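Local coordinates for cohesin (Archaeoglobus fulgidus, PDB 2XDH), which is an archaeal cohesin domain from outside any cellulosome, probably a protein-recognition module that pairs with dockerin domains, within a longer protein tentatively assigned carbohydrate binding, at residues S38-N41 with V42-V45. Numbering follows the deposited sequence. Where two conformers were deposited one is given.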
loop_
_atom_site.group_PDB
_atom_site.type_symbol
_atom_site.label_atom_id
_atom_site.label_comp_id
_atom_site.label_asym_id
_atom_site.label_seq_id
_atom_site.Cartn_x
_atom_site.Cartn_y
_atom_site.Cartn_z
ATOM N N SER A 38 22.695 -2.823 -20.712
ATOM C CA SER A 38 23.771 -2.738 -21.689
ATOM C C SER A 38 25.093 -2.695 -20.944
ATOM O O SER A 38 25.179 -2.116 -19.864
ATOM C CB SER A 38 23.615 -1.498 -22.576
ATOM O OG SER A 38 22.462 -1.601 -23.389
ATOM N N TYR A 39 26.121 -3.313 -21.516
ATOM C CA TYR A 39 27.427 -3.351 -20.875
ATOM C C TYR A 39 28.556 -3.036 -21.857
ATOM O O TYR A 39 28.402 -3.227 -23.059
ATOM C CB TYR A 39 27.638 -4.719 -20.230
ATOM C CG TYR A 39 27.553 -5.862 -21.205
ATOM C CD1 TYR A 39 28.695 -6.381 -21.798
ATOM C CD2 TYR A 39 26.328 -6.431 -21.535
ATOM C CE1 TYR A 39 28.622 -7.437 -22.695
ATOM C CE2 TYR A 39 26.244 -7.488 -22.433
ATOM C CZ TYR A 39 27.399 -7.982 -23.009
ATOM O OH TYR A 39 27.335 -9.033 -23.897
ATOM N N PRO A 40 29.694 -2.545 -21.344
ATOM C CA PRO A 40 30.824 -2.135 -22.196
ATOM C C PRO A 40 31.574 -3.291 -22.860
ATOM O O PRO A 40 31.499 -4.431 -22.397
ATOM C CB PRO A 40 31.752 -1.404 -21.221
ATOM C CG PRO A 40 31.400 -1.954 -19.867
ATOM C CD PRO A 40 29.932 -2.259 -19.920
ATOM N N ASN A 41 32.304 -2.972 -23.932
ATOM C CA ASN A 41 33.110 -3.946 -24.672
ATOM C C ASN A 41 34.189 -4.615 -23.836
ATOM O O ASN A 41 34.636 -5.713 -24.154
ATOM C CB ASN A 41 33.785 -3.283 -25.876
ATOM C CG ASN A 41 32.835 -3.067 -27.027
ATOM O OD1 ASN A 41 31.892 -3.835 -27.219
ATOM N ND2 ASN A 41 33.077 -2.019 -27.805
ATOM N N VAL A 42 34.624 -3.941 -22.774
ATOM C CA VAL A 42 35.659 -4.490 -21.909
ATOM C C VAL A 42 35.135 -5.617 -21.033
ATOM O O VAL A 42 35.912 -6.303 -20.369
ATOM C CB VAL A 42 36.308 -3.409 -21.021
ATOM C CG1 VAL A 42 37.115 -2.443 -21.873
ATOM C CG2 VAL A 42 35.253 -2.672 -20.212
ATOM N N LEU A 43 33.815 -5.803 -21.027
ATOM C CA LEU A 43 33.209 -6.879 -20.256
ATOM C C LEU A 43 32.634 -7.983 -21.142
ATOM O O LEU A 43 32.184 -7.744 -22.263
ATOM C CB LEU A 43 32.129 -6.337 -19.319
ATOM C CG LEU A 43 32.593 -5.383 -18.215
ATOM C CD1 LEU A 43 31.426 -5.048 -17.287
ATOM C CD2 LEU A 43 33.732 -5.981 -17.417
ATOM N N GLU A 44 32.652 -9.198 -20.618
ATOM C CA GLU A 44 32.083 -10.333 -21.314
ATOM C C GLU A 44 31.233 -11.123 -20.343
ATOM O O GLU A 44 31.679 -11.441 -19.243
ATOM C CB GLU A 44 33.198 -11.222 -21.864
ATOM C CG GLU A 44 32.768 -12.642 -22.094
ATOM C CD GLU A 44 33.835 -13.435 -22.793
ATOM O OE1 GLU A 44 34.728 -12.795 -23.392
ATOM O OE2 GLU A 44 33.785 -14.682 -22.735
ATOM N N VAL A 45 30.010 -11.438 -20.750
ATOM C CA VAL A 45 29.061 -12.098 -19.861
ATOM C C VAL A 45 29.363 -13.589 -19.740
ATOM O O VAL A 45 29.446 -14.294 -20.749
ATOM C CB VAL A 45 27.609 -11.895 -20.340
ATOM C CG1 VAL A 45 26.642 -12.760 -19.529
ATOM C CG2 VAL A 45 27.221 -10.422 -20.253
HETATM O O HOH W 1 29.267 -11.151 -23.378
#
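The phenolic OH of Tyr-39 meets a water at 2.9 Å, and the backbone N of Val-45 donates to the same water at 2.7 Å, so one water bridges the segments flanking a type I beta turn (Pro-40 to Leu-43); a weak hydrogen bond also links this OH to Gly-65 O. The turn carries the cohesin chain from strand 17-38 into strand 43-50. It is closed by Leu-43 N bonding to Pro-40 O (3.0 Å, 158° at the hydrogen). Proline suits the first position, which gives the closing bond only a carbonyl and needs no N-H. Asn-41 and Val-42 take the central positions; exposed Asn-41 suits a polar amide, its OD1 accepting from Asn-66 ND2.

Pro-40 CG lies 4.0 Å from Leu-43 CG, while Val-42 CG2 reaches Pro-40 CB at 3.9 Å, apolar groups fitting the proline ring. Tyr-39 is buried: its CG sits between the backbone N and carbonyl carbon (chi1 59°), which turns the ring toward the outgoing strand. Phe-89 and Ile-68 also pack against it. Replacing Tyr-39 with an alanine would probably leave the bridging water without its phenolic partner and open a gap beside Val-45. At the ring's edge Leu-43 O approaches Tyr-39 CE1 to 3.6 Å, and over one face branched Val-45 supplies a methyl, CG2, for a CH-pi contact, 4.0 Å from the Tyr-39 ring centroid and displaced toward CZ.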